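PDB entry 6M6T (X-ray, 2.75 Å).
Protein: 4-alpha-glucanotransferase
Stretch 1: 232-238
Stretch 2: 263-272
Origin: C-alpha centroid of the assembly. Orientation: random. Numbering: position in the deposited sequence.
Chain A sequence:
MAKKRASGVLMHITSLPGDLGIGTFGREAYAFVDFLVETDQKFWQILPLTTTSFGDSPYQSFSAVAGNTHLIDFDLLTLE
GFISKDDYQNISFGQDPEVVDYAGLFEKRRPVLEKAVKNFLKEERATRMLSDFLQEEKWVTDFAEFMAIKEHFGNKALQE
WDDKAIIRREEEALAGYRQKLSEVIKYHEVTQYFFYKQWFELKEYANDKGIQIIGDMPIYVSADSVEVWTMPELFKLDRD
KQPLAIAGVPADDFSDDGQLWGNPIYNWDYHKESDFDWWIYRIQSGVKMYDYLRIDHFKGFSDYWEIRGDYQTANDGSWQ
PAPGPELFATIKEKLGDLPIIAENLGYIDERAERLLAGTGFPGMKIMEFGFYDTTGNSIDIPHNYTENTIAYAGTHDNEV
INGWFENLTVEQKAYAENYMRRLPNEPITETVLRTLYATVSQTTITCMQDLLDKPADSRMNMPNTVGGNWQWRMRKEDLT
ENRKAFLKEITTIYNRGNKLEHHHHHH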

# COMPACT_ATOMS: atom_id res chain seq x y z
N PRO A 232 3.24 21.53 9.16
CA PRO A 232 4.58 21.13 9.63
C PRO A 232 4.64 20.78 11.10
O PRO A 232 5.59 20.09 11.52
N GLU A 233 3.67 21.24 11.90
CA GLU A 233 3.64 21.07 13.35
C GLU A 233 3.36 19.63 13.77
O GLU A 233 3.31 19.36 14.97
N LEU A 234 3.18 18.71 12.82
CA LEU A 234 3.04 17.29 13.10
C LEU A 234 4.37 16.56 13.13
O LEU A 234 4.43 15.40 13.59
N PHE A 235 5.44 17.21 12.66
CA PHE A 235 6.74 16.57 12.46
C PHE A 235 7.82 17.27 13.29
O PHE A 235 7.63 18.36 13.83
N LYS A 236 8.95 16.59 13.42
CA LYS A 236 10.15 17.18 13.99
C LYS A 236 10.95 17.77 12.84
O LYS A 236 11.81 17.12 12.26
N LEU A 237 10.65 19.02 12.49
CA LEU A 237 11.36 19.71 11.41
C LEU A 237 11.85 21.06 11.89
O LEU A 237 11.47 21.55 12.97
N ASP A 238 12.71 21.68 11.07
CA ASP A 238 13.26 23.00 11.33
C ASP A 238 12.60 24.07 10.47
O ASP A 238 11.59 23.82 9.79
N ASN A 263 11.49 8.77 5.85
CA ASN A 263 10.32 9.56 6.17
C ASN A 263 10.61 10.48 7.36
O ASN A 263 11.40 10.15 8.25
N PRO A 264 9.95 11.63 7.41
CA PRO A 264 10.03 12.45 8.62
C PRO A 264 9.43 11.71 9.80
O PRO A 264 8.72 10.71 9.65
N ILE A 265 9.72 12.21 10.99
CA ILE A 265 9.32 11.62 12.25
C ILE A 265 8.21 12.46 12.87
O ILE A 265 8.12 13.67 12.62
N TYR A 266 7.35 11.82 13.66
CA TYR A 266 6.22 12.52 14.26
C TYR A 266 6.63 13.22 15.55
O TYR A 266 7.40 12.70 16.36
N ASN A 267 6.10 14.43 15.75
CA ASN A 267 6.17 15.11 17.05
C ASN A 267 4.93 14.67 17.82
O ASN A 267 3.93 15.39 17.93
N TRP A 268 4.99 13.44 18.33
CA TRP A 268 3.81 12.81 18.89
C TRP A 268 3.21 13.62 20.03
O TRP A 268 2.02 13.44 20.35
N ASP A 269 3.98 14.54 20.62
CA ASP A 269 3.42 15.42 21.65
C ASP A 269 2.37 16.35 21.06
O ASP A 269 1.28 16.50 21.63
N TYR A 270 2.66 16.98 19.90
CA TYR A 270 1.65 17.82 19.26
C TYR A 270 0.40 17.02 18.94
O TYR A 270 -0.71 17.55 19.02
N HIS A 271 0.57 15.74 18.60
CA HIS A 271 -0.60 14.90 18.34
C HIS A 271 -1.42 14.70 19.61
O HIS A 271 -2.64 14.94 19.61
N LYS A 272 -0.77 14.26 20.70
CA LYS A 272 -1.51 14.05 21.95
C LYS A 272 -2.25 15.31 22.36
O LYS A 272 -3.44 15.26 22.70

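A single carbonyl can anchor a tertiary contact when it accepts two hydrogen bonds, and this 4-alpha-glucanotransferase offers a clear example. Leu-234 O receives the backbone amide Asn-267 N at 2.9 Å and the imidazole His-271 NE2 at 3.1 Å, both nearly linear. The m rotamer of His-271 brings its ring end nearer than its sideways CA-to-CB bond would suggest, so the helix is tied to the end of the 3-10 segment through a side chain as well as through its N-cap residue. A third bond, Lys-236 N to Ile-265 O at 3.1 Å, completes the single bridge pairing Phe-235 with Tyr-266.

Around this polar centre the side chains close in. Tyr-270, t and pointing toward the first stretch, takes Glu-233 CG over one ring face, 3.7 Å from the ring centroid; Glu-233, in p, thus packs through its aliphatic part. Leu-234, in m,t, adds CD2 at 3.5 Å from Tyr-270 CE2. Although the CA-to-CB bonds of Phe-235 and Tyr-266 point away, their m rotamers place the rings near parallel but slid apart, with little overlap. Phe-235 CD2 also meets Pro-264 CB at 3.5 Å. Lys-236, m at chi1 and extended beyond, lays CD 3.8 Å from Ile-265 CG2, while its NZ is hydrogen-bonded elsewhere in the structure.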

# COMPACT_ATOMS: atom_id res chain seq x y z
CB PRO A 232 5.44 22.36 9.33
CG PRO A 232 4.47 23.50 9.40
CD PRO A 232 3.17 22.97 8.85
CB GLU A 233 2.59 22.01 13.94
CG GLU A 233 1.16 21.73 13.47
CD GLU A 233 0.77 22.48 12.19
OE1 GLU A 233 -0.45 22.55 11.88
OE2 GLU A 233 1.66 23.00 11.48
CB LEU A 234 2.13 16.62 12.06
CG LEU A 234 0.79 17.29 11.72
CD1 LEU A 234 0.10 16.59 10.56
CD2 LEU A 234 -0.08 17.32 12.95
CB PHE A 235 7.13 16.58 10.98
CG PHE A 235 6.10 15.98 10.08
CD1 PHE A 235 5.05 16.75 9.59
CD2 PHE A 235 6.19 14.65 9.69
CE1 PHE A 235 4.08 16.19 8.75
CE2 PHE A 235 5.23 14.09 8.85
CZ PHE A 235 4.18 14.86 8.38
CB LYS A 236 10.96 16.13 14.74
CG LYS A 236 10.27 15.50 15.95
CD LYS A 236 11.14 14.41 16.58
CE LYS A 236 10.47 13.85 17.85
NZ LYS A 236 11.27 12.82 18.60
CB LEU A 237 10.49 19.89 10.15
CG LEU A 237 9.66 18.71 9.62
CD1 LEU A 237 8.42 19.24 8.94
CD2 LEU A 237 10.42 17.76 8.69
CB ASP A 238 14.78 22.96 11.14
CG ASP A 238 15.19 22.50 9.77
OD1 ASP A 238 14.40 22.69 8.82
OD2 ASP A 238 16.31 21.95 9.65
CB ASN A 263 9.13 8.67 6.50
CG ASN A 263 9.07 7.42 5.65
OD1 ASN A 263 9.95 6.56 5.72
ND2 ASN A 263 8.01 7.30 4.84
CB PRO A 264 9.20 13.69 8.26
CG PRO A 264 8.25 13.21 7.21
CD PRO A 264 8.99 12.15 6.43
CB ILE A 265 10.57 11.54 13.15
CG1 ILE A 265 11.54 10.51 12.60
CG2 ILE A 265 10.21 11.28 14.57
CD1 ILE A 265 11.15 9.09 12.94
CB TYR A 266 5.07 11.53 14.52
CG TYR A 266 4.36 11.10 13.25
CD1 TYR A 266 3.76 12.04 12.41
CD2 TYR A 266 4.30 9.75 12.88
CE1 TYR A 266 3.13 11.66 11.24
CE2 TYR A 266 3.66 9.36 11.71
CZ TYR A 266 3.08 10.32 10.89
OH TYR A 266 2.46 9.95 9.72
CB ASN A 267 6.25 16.63 16.89
CG ASN A 267 6.30 17.37 18.23
OD1 ASN A 267 7.02 16.98 19.15
ND2 ASN A 267 5.53 18.46 18.34
CB TRP A 268 4.16 11.39 19.36
CG TRP A 268 4.24 10.35 18.25
CD1 TRP A 268 5.37 9.81 17.71
CD2 TRP A 268 3.14 9.73 17.57
NE1 TRP A 268 5.05 8.90 16.74
CE2 TRP A 268 3.69 8.83 16.63
CE3 TRP A 268 1.75 9.84 17.66
CZ2 TRP A 268 2.90 8.05 15.79
CZ3 TRP A 268 0.96 9.06 16.82
CH2 TRP A 268 1.54 8.18 15.89
CB ASP A 269 4.53 16.21 22.34
CG ASP A 269 5.46 15.31 23.16
OD1 ASP A 269 4.96 14.63 24.08
OD2 ASP A 269 6.68 15.29 22.87
CB TYR A 270 2.17 18.47 17.98
CG TYR A 270 1.09 19.31 17.27
CD1 TYR A 270 0.83 20.62 17.67
CD2 TYR A 270 0.33 18.78 16.23
CE1 TYR A 270 -0.15 21.39 17.04
CE2 TYR A 270 -0.66 19.55 15.60
CZ TYR A 270 -0.90 20.84 16.01
OH TYR A 270 -1.87 21.60 15.39
CB HIS A 271 -0.17 13.56 17.77
CG HIS A 271 0.53 13.66 16.45
ND1 HIS A 271 0.12 12.94 15.34
CD2 HIS A 271 1.60 14.38 16.06
CE1 HIS A 271 0.92 13.23 14.32
NE2 HIS A 271 1.83 14.10 14.73
CB LYS A 272 -0.57 13.57 23.07
CG LYS A 272 -1.30 12.77 24.15
CD LYS A 272 -0.64 12.87 25.51
CE LYS A 272 -1.36 11.99 26.54
NZ LYS A 272 -2.80 12.36 26.65